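Local coordinates for protein phosphoribosylformylglycinamidine cyclo-ligase (Thermus thermophilus HB8, PDB 5AVM) that probably catalyses the ATP-dependent ring closure that turns formylglycinamidine ribonucleotide into aminoimidazole ribonucleotide in de novo purine biosynthesis, at residues Glu173-Ala179 with Gly318-Val324; Leu180-His186 with Asn295-Gly299; Ala234-Leu238 with Leu304-Ala308; Leu261-Arg267 with Gly327-Val333. All blocks are in the same frame, centred on the assembly; numbering follows the deposited sequence.

Contact 1 of 4, residues Glu173-Ala179 with Gly318-Val324; sequences EGDALLA and GFLVGRV
This is an antiparallel strand pair inside the six-stranded mixed sheet of the C-terminal domain. Strand 176-179 runs against strand 319-324. Their axes approach to 4.4 Å, with 146° between the N-to-C directions. Ala176 faces Arg323 and Leu178 faces Leu320, both as non-hydrogen-bonded pairs with CA-CA distances of 4.7 Å. Three steps on one strand thus match two on the other, so Val321-Gly322 forms a beta bulge opposite Leu177. Val321 N bonds to Leu177 O at 2.8 Å, while Leu177 N reaches Gly322 O weakly at 3.3 Å. Ala179 and Phe319 are a hydrogen-bonded pair: Ala179 N to Phe319 O is 3.1 Å, and the return bond from Phe319 N to Ala179 O, also 3.1 Å, is weak. At the other end Gly174 N donates to Val324 O and Val324 N to Asp175 O, each at 3.1 Å. Gly174 (phi 114°) and Gly322 (phi 169°) hold backbone angles that call for glycine. Ala176 CB meets Leu320 CD1 at 3.4 Å on the face that helix 306-313 covers. On the other face Leu177, in an mt rotamer, puts CB 3.9 Å from Val321 CG2 and CD2 3.9 Å from Val324 CG2. Asp175 OD2 hydrogen-bonds to His239. Strand 298-304 continues the sheet beyond Ala176 and Leu178, and strand 261-265 beyond Val321 and Arg323. The result is a bulged antiparallel pair on inner strands of this AIR synthase C-terminal domain.

Contact 2 of 4, residues Leu180-His186 with Asn295-Gly299; sequences LPSSGPH and NMGLG
Asn295 is the hub of this buried contact between the loop that leaves strand 176-181 and the turn that leads into strand 298-304. Its side chain points toward segment 180-186, with chi1 in p (62°) and chi2 at 55°. OD1 accepts from Ser182 OG at 2.8 Å and, as an Asx turn, from Gly297 N at 2.7 Å. ND2 donates to Gly184 O at 3.0 Å. Ser182 also takes a p rotamer (chi1 73°), which brings OG to 3.0 Å from Gly297 CA. Asn295 to Leu298 is a type I' turn, closed by Leu298 N to Asn295 O at 2.7 Å. Met296 (51/27) and Gly297 (96/-5) occupy its corners. Backbone bonds join the two segments: Ser182 N to Gly297 O is 3.1 Å and Gly299 N to Leu180 O is 2.9 Å. They flank the antiparallel non-hydrogen-bonded pair Pro181-Leu298 (CA-CA 5.6 Å). A CB on Gly299 would be tight against Leu180 O and Ser182 CA. His186, with phi 63° and chi1 in m, points its CA-CB bond toward segment 295-299; its CE1 lies 4.0 Å from Gly299 CA. Water 2 links His186 ND1 (2.7 Å) to Gly299 O (2.6 Å). Water 1 links Asn295 N to Pro185 O, each at 2.9 Å. Around this, His186 stacks on the His221 ring, Pro185 packs on helices 190-196 and 275-283, and Met296 on helices 275-283 and 287-293.

Contact 3 of 4, residues Ala234-Leu238 with Leu304-Ala308; sequences AGVEL and LPQEA
Leu304 points toward segment 234-238, and its CD2 lies 3.4 Å from Leu238 CD1. Its rotamer is pp (47°, 52°). The CA-CB bond of Leu238 points away, but the end of the side chain comes back to Leu304. The same Leu304 CD2 lies 4.4 Å from Val236 CG1. Val236, with chi1 t, sets CG1 3.8 Å from Ala308 CB and 3.7 Å from Ala308 O. The backbone joins in through Glu237 O, which sits 3.2 Å from Leu304 CB and 3.3 Å from Ala308 CB. Glu237 is extended, with chi1 and chi2 both t, and its OE2 lies 3.1 Å from Pro305 CG. Its OE1 hydrogen-bonds to His239. The nearest CA pairs are Leu238 with Leu304 at 4.8 Å and Val236 with Ala308 at 5.8 Å. The contact is van der Waals between the loop after helix 225-233 and the strand-to-helix junction at Leu304-Ala308. Gly235 (65/29) ends the earlier helix in a Schellman motif, and Val236-Leu238 are extended. Pro305 holds the N-cap position of the later one. The patch thus lies where the loop from helix 225-233 to strand 240-243 passes the junction between strand 298-304 and helix 306-313.

Contact 4 of 4, residues Leu261-Arg267 with Gly327-Val333; sequences LGAEVRR and GEGVRLV
Backbone hydrogen bonds set a parallel register between strands 261-265 and 330-332, whose axes come within 4.9 Å at 21°. Ala263 pairs with Val330, Glu264 with Arg331 and Val265 with Leu332. Ala263 N donates to Gly329 O at 3.0 Å, Arg331 N to Ala263 O at 3.2 Å (Ala263 O is less surely placed), Val265 N to Arg331 O at 3.2 Å, and Val333 N to Val265 O at 2.7 Å. With Gly262 CA 3.4 Å from Glu328 CA, Gly262 has no room for a CB. Strand 330-332 forms an edge of the six-stranded mixed sheet of the C-terminal domain. On the face of Ala263, Val265, Val330 and Leu332, Val265 CG1 meets Leu332 CD1 at 3.4 Å and Val265 CG2 meets Val330 CG1 at 3.7 Å. Helix 248-252 lies against Val265 and Val330. On the other face Glu264 OE2 and Arg331 NH1 form a long salt bridge of 3.8 Å. Arg267 CG lies 3.6 Å from Leu332 CG, and Arg267 NH2 forms a salt bridge with Glu287.

How the contacts relate
Contacts 1, 2 and 4 lie on one six-stranded sheet of the C-terminal domain, and contact 3 lies where strand 298-304 of the sheet passes into helix 306-313. Contacts 1 and 2 share strand 176-181, with centres about 16 Å apart. Contacts 1 and 4 join where strands 319-326 and 261-265 pair, centres about 10 Å apart. The centres of contacts 1 and 3 are about 11 Å apart, and Leu304 O probably bonds to Ala176 N at 2.7 Å. Those of contacts 2 and 3 are about 22 Å apart. The first segments come in the order 1, 2, 3, 4, but the second in the order 2, 3, 1, 4. Sequence-distant pieces interleave to build one domain.

Contact 1 of 4, residues Glu173-Ala179 with Gly318-Val324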
loop_
_atom_site.group_PDB
_atom_site.type_symbol
_atom_site.label_atom_id
_atom_site.label_comp_id
_atom_site.label_asym_id
_atom_site.label_seq_id
_atom_site.Cartn_x
_atom_site.Cartn_y
_atom_site.Cartn_z
ATOM N N GLU B 173 -31.031 8.331 15.930
ATOM C CA GLU B 173 -31.982 8.944 15.012
ATOM C C GLU B 173 -32.208 10.397 15.405
ATOM O O GLU B 173 -32.499 10.697 16.564
ATOM C CB GLU B 173 -33.320 8.212 15.037
ATOM C CG GLU B 173 -34.319 8.782 14.041
ATOM C CD GLU B 173 -35.757 8.453 14.393
ATOM O OE1 GLU B 173 -36.078 7.253 14.547
ATOM O OE2 GLU B 173 -36.566 9.401 14.511
ATOM N N GLY B 174 -32.070 11.293 14.432
ATOM C CA GLY B 174 -32.266 12.703 14.703
ATOM C C GLY B 174 -31.004 13.526 14.547
ATOM O O GLY B 174 -31.032 14.755 14.650
ATOM N N ASP B 175 -29.884 12.858 14.307
ATOM C CA ASP B 175 -28.637 13.582 14.130
ATOM C C ASP B 175 -28.707 14.491 12.915
ATOM O O ASP B 175 -29.490 14.266 11.989
ATOM C CB ASP B 175 -27.457 12.623 13.950
ATOM C CG ASP B 175 -27.010 11.997 15.248
ATOM O OD1 ASP B 175 -27.100 12.678 16.297
ATOM O OD2 ASP B 175 -26.552 10.834 15.214
ATOM N N ALA B 176 -27.874 15.521 12.932
ATOM C CA ALA B 176 -27.788 16.459 11.829
ATOM C C ALA B 176 -26.663 15.999 10.892
ATOM O O ALA B 176 -25.674 15.406 11.331
ATOM C CB ALA B 176 -27.489 17.856 12.361
ATOM N N LEU B 177 -26.825 16.257 9.599
ATOM C CA LEU B 177 -25.807 15.895 8.630
ATOM C C LEU B 177 -25.072 17.182 8.282
ATOM O O LEU B 177 -25.628 18.077 7.650
ATOM C CB LEU B 177 -26.438 15.291 7.372
ATOM C CG LEU B 177 -27.381 14.096 7.542
ATOM C CD1 LEU B 177 -27.750 13.563 6.182
ATOM C CD2 LEU B 177 -26.719 13.008 8.357
ATOM N N LEU B 178 -23.822 17.280 8.720
ATOM C CA LEU B 178 -23.007 18.460 8.464
ATOM C C LEU B 178 -21.947 18.099 7.430
ATOM O O LEU B 178 -21.105 17.236 7.660
ATOM C CB LEU B 178 -22.355 18.917 9.770
ATOM C CG LEU B 178 -21.758 20.319 9.914
ATOM C CD1 LEU B 178 -21.496 20.553 11.389
ATOM C CD2 LEU B 178 -20.473 20.479 9.109
ATOM N N ALA B 179 -22.001 18.759 6.282
ATOM C CA ALA B 179 -21.051 18.489 5.226
ATOM C C ALA B 179 -19.970 19.543 5.186
ATOM O O ALA B 179 -20.235 20.722 5.390
ATOM C CB ALA B 179 -21.763 18.430 3.887
ATOM N N GLY B 318 -19.063 24.823 7.333
ATOM C CA GLY B 318 -19.888 23.669 7.027
ATOM C C GLY B 318 -21.292 24.025 6.602
ATOM O O GLY B 318 -21.630 25.198 6.494
ATOM N N PHE B 319 -22.115 23.010 6.372
ATOM C CA PHE B 319 -23.489 23.220 5.941
ATOM C C PHE B 319 -24.425 22.138 6.477
ATOM O O PHE B 319 -24.198 20.949 6.237
ATOM C CB PHE B 319 -23.549 23.208 4.410
ATOM C CG PHE B 319 -22.701 24.262 3.759
ATOM C CD1 PHE B 319 -23.193 25.553 3.571
ATOM C CD2 PHE B 319 -21.401 23.971 3.354
ATOM C CE1 PHE B 319 -22.403 26.538 2.991
ATOM C CE2 PHE B 319 -20.600 24.945 2.771
ATOM C CZ PHE B 319 -21.100 26.234 2.589
ATOM N N LEU B 320 -25.467 22.537 7.207
ATOM C CA LEU B 320 -26.433 21.561 7.705
ATOM C C LEU B 320 -27.151 21.134 6.435
ATOM O O LEU B 320 -27.733 21.963 5.741
ATOM C CB LEU B 320 -27.419 22.207 8.687
ATOM C CG LEU B 320 -28.561 21.326 9.222
ATOM C CD1 LEU B 320 -28.010 20.092 9.902
ATOM C CD2 LEU B 320 -29.406 22.122 10.195
ATOM N N VAL B 321 -27.110 19.847 6.121
ATOM C CA VAL B 321 -27.718 19.377 4.888
ATOM C C VAL B 321 -28.679 18.209 5.024
ATOM O O VAL B 321 -29.066 17.609 4.026
ATOM C CB VAL B 321 -26.620 18.983 3.885
ATOM C CG1 VAL B 321 -25.662 20.150 3.686
ATOM C CG2 VAL B 321 -25.861 17.770 4.399
ATOM N N GLY B 322 -29.069 17.879 6.246
ATOM C CA GLY B 322 -29.982 16.766 6.398
ATOM C C GLY B 322 -30.217 16.253 7.800
ATOM O O GLY B 322 -29.966 16.937 8.791
ATOM N N ARG B 323 -30.696 15.019 7.872
ATOM C CA ARG B 323 -31.006 14.404 9.144
ATOM C C ARG B 323 -31.049 12.886 8.979
ATOM O O ARG B 323 -31.277 12.380 7.879
ATOM C CB ARG B 323 -32.361 14.932 9.615
ATOM C CG ARG B 323 -32.676 14.749 11.082
ATOM C CD ARG B 323 -33.995 15.430 11.401
ATOM N NE ARG B 323 -34.351 15.339 12.813
ATOM C CZ ARG B 323 -35.437 15.891 13.342
ATOM N NH1 ARG B 323 -36.276 16.575 12.573
ATOM N NH2 ARG B 323 -35.686 15.764 14.638
ATOM N N VAL B 324 -30.817 12.170 10.077
ATOM C CA VAL B 324 -30.835 10.707 10.093
ATOM C C VAL B 324 -32.248 10.249 10.428
ATOM O O VAL B 324 -32.700 10.367 11.570
ATOM C CB VAL B 324 -29.861 10.149 11.155
ATOM C CG1 VAL B 324 -29.948 8.629 11.213
ATOM C CG2 VAL B 324 -28.446 10.596 10.830
#

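Contact 2 of 4, residues Leu180-His186 with Asn295-Gly299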
loop_
_atom_site.group_PDB
_atom_site.type_symbol
_atom_site.label_atom_id
_atom_site.label_comp_id
_atom_site.label_asym_id
_atom_site.label_seq_id
_atom_site.Cartn_x
_atom_site.Cartn_y
_atom_site.Cartn_z
ATOM N N LEU B 180 -18.742 19.100 4.946
ATOM C CA LEU B 180 -17.603 19.996 4.827
ATOM C C LEU B 180 -17.386 20.030 3.317
ATOM O O LEU B 180 -17.347 18.982 2.662
ATOM C CB LEU B 180 -16.385 19.423 5.549
ATOM C CG LEU B 180 -16.591 19.179 7.044
ATOM C CD1 LEU B 180 -15.271 18.770 7.665
ATOM C CD2 LEU B 180 -17.137 20.445 7.706
ATOM N N PRO B 181 -17.249 21.238 2.743
ATOM C CA PRO B 181 -17.054 21.465 1.307
ATOM C C PRO B 181 -15.848 20.841 0.620
ATOM O O PRO B 181 -14.714 20.988 1.068
ATOM C CB PRO B 181 -17.055 22.989 1.207
ATOM C CG PRO B 181 -16.407 23.398 2.494
ATOM C CD PRO B 181 -17.103 22.503 3.494
ATOM N N SER B 182 -16.115 20.155 -0.486
ATOM C CA SER B 182 -15.067 19.527 -1.274
ATOM C C SER B 182 -14.445 20.621 -2.134
ATOM O O SER B 182 -15.061 21.669 -2.341
ATOM C CB SER B 182 -15.643 18.419 -2.164
ATOM O OG SER B 182 -16.382 18.949 -3.247
ATOM N N SER B 183 -13.234 20.376 -2.633
ATOM C CA SER B 183 -12.511 21.349 -3.448
ATOM C C SER B 183 -12.666 21.077 -4.933
ATOM O O SER B 183 -12.004 21.695 -5.767
ATOM C CB SER B 183 -11.030 21.303 -3.114
ATOM O OG SER B 183 -10.474 20.104 -3.620
ATOM N N GLY B 184 -13.542 20.141 -5.265
ATOM C CA GLY B 184 -13.737 19.792 -6.655
ATOM C C GLY B 184 -13.953 18.302 -6.719
ATOM O O GLY B 184 -14.476 17.724 -5.765
ATOM N N PRO B 185 -13.551 17.641 -7.811
ATOM C CA PRO B 185 -13.761 16.193 -7.892
ATOM C C PRO B 185 -12.947 15.393 -6.874
ATOM O O PRO B 185 -13.241 14.228 -6.609
ATOM C CB PRO B 185 -13.371 15.869 -9.337
ATOM C CG PRO B 185 -13.600 17.187 -10.068
ATOM C CD PRO B 185 -13.042 18.176 -9.085
ATOM N N HIS B 186 -11.939 16.027 -6.287
ATOM C CA HIS B 186 -11.083 15.347 -5.325
ATOM C C HIS B 186 -10.348 14.212 -6.020
ATOM O O HIS B 186 -9.610 14.459 -6.976
ATOM C CB HIS B 186 -11.905 14.831 -4.142
ATOM C CG HIS B 186 -12.115 15.857 -3.070
ATOM N ND1 HIS B 186 -12.730 15.569 -1.873
ATOM C CD2 HIS B 186 -11.740 17.156 -2.998
ATOM C CE1 HIS B 186 -12.720 16.644 -1.106
ATOM N NE2 HIS B 186 -12.124 17.621 -1.764
ATOM N N ASN B 295 -18.587 13.577 -5.735
ATOM C CA ASN B 295 -18.951 13.988 -4.385
ATOM C C ASN B 295 -19.956 15.139 -4.360
ATOM O O ASN B 295 -20.493 15.481 -3.300
ATOM C CB ASN B 295 -17.703 14.360 -3.579
ATOM C CG ASN B 295 -16.940 15.534 -4.167
ATOM O OD1 ASN B 295 -17.494 16.613 -4.376
ATOM N ND2 ASN B 295 -15.655 15.330 -4.418
ATOM N N MET B 296 -20.206 15.733 -5.525
ATOM C CA MET B 296 -21.166 16.832 -5.655
ATOM C C MET B 296 -20.951 17.961 -4.657
ATOM O O MET B 296 -21.890 18.668 -4.309
ATOM C CB MET B 296 -22.585 16.284 -5.510
ATOM C CG MET B 296 -22.924 15.184 -6.507
ATOM S SD MET B 296 -23.012 15.773 -8.202
ATOM C CE MET B 296 -21.354 15.924 -8.615
ATOM N N GLY B 297 -19.716 18.136 -4.204
ATOM C CA GLY B 297 -19.421 19.186 -3.247
ATOM C C GLY B 297 -19.408 18.704 -1.805
ATOM O O GLY B 297 -19.096 19.468 -0.889
ATOM N N LEU B 298 -19.760 17.439 -1.598
ATOM C CA LEU B 298 -19.779 16.847 -0.263
ATOM C C LEU B 298 -18.429 16.178 -0.012
ATOM O O LEU B 298 -18.243 15.014 -0.350
ATOM C CB LEU B 298 -20.904 15.814 -0.171
ATOM C CG LEU B 298 -22.310 16.360 -0.451
ATOM C CD1 LEU B 298 -23.282 15.232 -0.626
ATOM C CD2 LEU B 298 -22.740 17.267 0.688
ATOM N N GLY B 299 -17.488 16.924 0.565
ATOM C CA GLY B 299 -16.169 16.381 0.842
ATOM C C GLY B 299 -16.210 15.381 1.980
ATOM O O GLY B 299 -15.530 14.353 1.952
HETATM O O HOH W 1 -15.959 13.403 -6.885
HETATM O O HOH W 2 -14.252 14.021 -0.341
#

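Contact 3 of 4, residues Ala234-Leu238 with Leu304-Ala308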
loop_
_atom_site.group_PDB
_atom_site.type_symbol
_atom_site.label_atom_id
_atom_site.label_comp_id
_atom_site.label_asym_id
_atom_site.label_seq_id
_atom_site.Cartn_x
_atom_site.Cartn_y
_atom_site.Cartn_z
ATOM N N ALA B 234 -12.610 21.868 20.904
ATOM C CA ALA B 234 -13.815 22.501 21.432
ATOM C C ALA B 234 -14.771 21.498 22.084
ATOM O O ALA B 234 -15.835 21.876 22.574
ATOM C CB ALA B 234 -14.533 23.265 20.320
ATOM N N GLY B 235 -14.390 20.224 22.082
ATOM C CA GLY B 235 -15.219 19.194 22.690
ATOM C C GLY B 235 -16.567 18.937 22.037
ATOM O O GLY B 235 -17.513 18.518 22.705
ATOM N N VAL B 236 -16.651 19.169 20.729
ATOM C CA VAL B 236 -17.889 18.969 19.981
ATOM C C VAL B 236 -18.217 17.482 19.826
ATOM O O VAL B 236 -17.389 16.706 19.357
ATOM C CB VAL B 236 -17.789 19.615 18.575
ATOM C CG1 VAL B 236 -19.102 19.464 17.831
ATOM C CG2 VAL B 236 -17.425 21.082 18.704
ATOM N N GLU B 237 -19.427 17.095 20.220
ATOM C CA GLU B 237 -19.863 15.701 20.126
ATOM C C GLU B 237 -20.100 15.254 18.685
ATOM O O GLU B 237 -21.023 15.734 18.018
ATOM C CB GLU B 237 -21.155 15.482 20.927
ATOM C CG GLU B 237 -21.642 14.024 20.942
ATOM C CD GLU B 237 -23.000 13.831 21.626
ATOM O OE1 GLU B 237 -23.403 12.664 21.818
ATOM O OE2 GLU B 237 -23.668 14.832 21.967
ATOM N N LEU B 238 -19.261 14.335 18.211
ATOM C CA LEU B 238 -19.380 13.785 16.863
ATOM C C LEU B 238 -19.739 12.315 17.009
ATOM O O LEU B 238 -19.176 11.626 17.857
ATOM C CB LEU B 238 -18.053 13.902 16.110
ATOM C CG LEU B 238 -17.645 15.246 15.495
ATOM C CD1 LEU B 238 -18.671 15.651 14.462
ATOM C CD2 LEU B 238 -17.517 16.310 16.563
ATOM N N LEU B 304 -23.987 13.968 13.800
ATOM C CA LEU B 304 -23.864 14.363 15.194
ATOM C C LEU B 304 -25.161 14.995 15.707
ATOM O O LEU B 304 -26.029 15.371 14.913
ATOM C CB LEU B 304 -22.709 15.370 15.330
ATOM C CG LEU B 304 -22.631 16.546 14.332
ATOM C CD1 LEU B 304 -23.935 17.311 14.265
ATOM C CD2 LEU B 304 -21.522 17.482 14.749
ATOM N N PRO B 305 -25.314 15.115 17.045
ATOM C CA PRO B 305 -26.519 15.718 17.629
ATOM C C PRO B 305 -26.788 17.088 16.998
ATOM O O PRO B 305 -25.859 17.754 16.543
ATOM C CB PRO B 305 -26.160 15.815 19.108
ATOM C CG PRO B 305 -25.345 14.587 19.315
ATOM C CD PRO B 305 -24.429 14.595 18.105
ATOM N N GLN B 306 -28.047 17.511 16.971
ATOM C CA GLN B 306 -28.384 18.797 16.368
ATOM C C GLN B 306 -27.628 19.988 16.964
ATOM O O GLN B 306 -27.161 20.856 16.229
ATOM C CB GLN B 306 -29.889 19.052 16.458
ATOM C CG GLN B 306 -30.332 20.319 15.739
ATOM C CD GLN B 306 -30.231 20.212 14.220
ATOM O OE1 GLN B 306 -29.898 21.185 13.539
ATOM N NE2 GLN B 306 -30.534 19.031 13.683
ATOM N N GLU B 307 -27.496 20.029 18.287
ATOM C CA GLU B 307 -26.799 21.135 18.944
ATOM C C GLU B 307 -25.324 21.210 18.590
ATOM O O GLU B 307 -24.752 22.300 18.536
ATOM C CB GLU B 307 -26.940 21.031 20.467
ATOM C CG GLU B 307 -26.262 22.166 21.266
ATOM C CD GLU B 307 -24.834 21.841 21.709
ATOM O OE1 GLU B 307 -23.949 21.681 20.842
ATOM O OE2 GLU B 307 -24.596 21.749 22.932
ATOM N N ALA B 308 -24.714 20.050 18.359
ATOM C CA ALA B 308 -23.291 19.976 18.029
ATOM C C ALA B 308 -22.984 20.644 16.698
ATOM O O ALA B 308 -21.984 21.351 16.570
ATOM C CB ALA B 308 -22.830 18.521 18.014
#

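Contact 4 of 4, residues Leu261-Arg267 with Gly327-Val333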
loop_
_atom_site.group_PDB
_atom_site.type_symbol
_atom_site.label_atom_id
_atom_site.label_comp_id
_atom_site.label_asym_id
_atom_site.label_seq_id
_atom_site.Cartn_x
_atom_site.Cartn_y
_atom_site.Cartn_z
ATOM N N LEU B 261 -31.524 2.975 9.914
ATOM C CA LEU B 261 -31.355 4.419 9.844
ATOM C C LEU B 261 -30.797 4.846 8.493
ATOM O O LEU B 261 -29.730 4.402 8.070
ATOM C CB LEU B 261 -30.442 4.902 10.978
ATOM C CG LEU B 261 -31.017 4.730 12.389
ATOM C CD1 LEU B 261 -30.001 5.151 13.424
ATOM C CD2 LEU B 261 -32.287 5.559 12.526
ATOM N N GLY B 262 -31.554 5.697 7.810
ATOM C CA GLY B 262 -31.146 6.203 6.516
ATOM C C GLY B 262 -30.959 7.694 6.656
ATOM O O GLY B 262 -31.245 8.245 7.718
ATOM N N ALA B 263 -30.485 8.353 5.604
ATOM C CA ALA B 263 -30.257 9.796 5.656
ATOM C C ALA B 263 -31.192 10.576 4.740
ATOM O O ALA B 263 -31.699 10.047 3.753
ATOM C CB ALA B 263 -28.811 10.108 5.302
ATOM N N GLU B 264 -31.396 11.845 5.077
ATOM C CA GLU B 264 -32.260 12.737 4.313
ATOM C C GLU B 264 -31.456 13.978 3.944
ATOM O O GLU B 264 -31.158 14.806 4.802
ATOM C CB GLU B 264 -33.454 13.130 5.175
ATOM C CG GLU B 264 -34.541 13.897 4.469
ATOM C CD GLU B 264 -35.686 14.229 5.407
ATOM O OE1 GLU B 264 -35.544 15.179 6.213
ATOM O OE2 GLU B 264 -36.718 13.521 5.345
ATOM N N VAL B 265 -31.106 14.105 2.668
ATOM C CA VAL B 265 -30.313 15.242 2.205
ATOM C C VAL B 265 -31.116 16.263 1.400
ATOM O O VAL B 265 -31.577 15.964 0.303
ATOM C CB VAL B 265 -29.126 14.757 1.333
ATOM C CG1 VAL B 265 -28.325 15.945 0.821
ATOM C CG2 VAL B 265 -28.240 13.824 2.140
ATOM N N ARG B 266 -31.270 17.469 1.940
ATOM C CA ARG B 266 -32.008 18.525 1.248
ATOM C C ARG B 266 -31.169 19.088 0.105
ATOM O O ARG B 266 -30.086 19.616 0.338
ATOM C CB ARG B 266 -32.354 19.665 2.206
ATOM C CG ARG B 266 -33.142 19.263 3.440
ATOM C CD ARG B 266 -33.622 20.513 4.165
ATOM N NE ARG B 266 -32.525 21.440 4.443
ATOM C CZ ARG B 266 -31.708 21.348 5.489
ATOM N NH1 ARG B 266 -31.865 20.366 6.372
ATOM N NH2 ARG B 266 -30.733 22.235 5.651
ATOM N N ARG B 267 -31.672 18.985 -1.123
ATOM C CA ARG B 267 -30.953 19.486 -2.295
ATOM C C ARG B 267 -30.772 20.999 -2.201
ATOM O O ARG B 267 -31.703 21.719 -1.841
ATOM C CB ARG B 267 -31.726 19.168 -3.578
ATOM C CG ARG B 267 -32.600 17.934 -3.499
ATOM C CD ARG B 267 -33.491 17.817 -4.720
ATOM N NE ARG B 267 -32.754 17.360 -5.890
ATOM C CZ ARG B 267 -32.970 16.191 -6.480
ATOM N NH1 ARG B 267 -33.900 15.372 -6.004
ATOM N NH2 ARG B 267 -32.260 15.840 -7.541
ATOM N N GLY B 327 -35.494 3.938 8.324
ATOM C CA GLY B 327 -35.376 3.296 7.031
ATOM C C GLY B 327 -33.917 2.998 6.756
ATOM O O GLY B 327 -33.223 2.426 7.601
ATOM N N GLU B 328 -33.448 3.387 5.576
ATOM C CA GLU B 328 -32.060 3.166 5.201
ATOM C C GLU B 328 -31.775 3.740 3.828
ATOM O O GLU B 328 -32.692 4.045 3.065
ATOM C CB GLU B 328 -31.732 1.677 5.202
ATOM C CG GLU B 328 -32.462 0.890 4.138
ATOM C CD GLU B 328 -31.955 -0.530 4.038
ATOM O OE1 GLU B 328 -32.052 -1.265 5.046
ATOM O OE2 GLU B 328 -31.459 -0.907 2.953
ATOM N N GLY B 329 -30.492 3.868 3.513
ATOM C CA GLY B 329 -30.102 4.429 2.236
ATOM C C GLY B 329 -30.178 5.935 2.351
ATOM O O GLY B 329 -30.698 6.451 3.340
ATOM N N VAL B 330 -29.660 6.647 1.356
ATOM C CA VAL B 330 -29.693 8.101 1.391
ATOM C C VAL B 330 -30.590 8.659 0.298
ATOM O O VAL B 330 -30.239 8.622 -0.884
ATOM C CB VAL B 330 -28.302 8.696 1.206
ATOM C CG1 VAL B 330 -28.358 10.196 1.420
ATOM C CG2 VAL B 330 -27.337 8.052 2.172
ATOM N N ARG B 331 -31.748 9.174 0.700
ATOM C CA ARG B 331 -32.695 9.750 -0.249
ATOM C C ARG B 331 -32.446 11.254 -0.330
ATOM O O ARG B 331 -32.255 11.915 0.693
ATOM C CB ARG B 331 -34.152 9.454 0.177
ATOM C CG ARG B 331 -34.683 10.206 1.419
ATOM C CD ARG B 331 -34.134 9.660 2.742
ATOM N NE ARG B 331 -34.889 8.529 3.288
ATOM C CZ ARG B 331 -35.969 8.649 4.054
ATOM N NH1 ARG B 331 -36.433 9.852 4.370
ATOM N NH2 ARG B 331 -36.577 7.562 4.517
ATOM N N LEU B 332 -32.424 11.788 -1.550
ATOM C CA LEU B 332 -32.194 13.214 -1.753
ATOM C C LEU B 332 -33.535 13.941 -1.803
ATOM O O LEU B 332 -34.332 13.741 -2.721
ATOM C CB LEU B 332 -31.412 13.441 -3.050
ATOM C CG LEU B 332 -30.771 14.816 -3.265
ATOM C CD1 LEU B 332 -29.812 15.133 -2.124
ATOM C CD2 LEU B 332 -30.037 14.829 -4.600
ATOM N N VAL B 333 -33.779 14.779 -0.800
ATOM C CA VAL B 333 -35.022 15.533 -0.694
ATOM C C VAL B 333 -34.777 17.043 -0.788
ATOM O O VAL B 333 -33.600 17.448 -0.766
ATOM C CB VAL B 333 -35.724 15.204 0.642
ATOM C CG1 VAL B 333 -37.017 15.987 0.767
ATOM C CG2 VAL B 333 -35.998 13.706 0.720
ATOM O OXT VAL B 333 -35.756 17.810 -0.885
#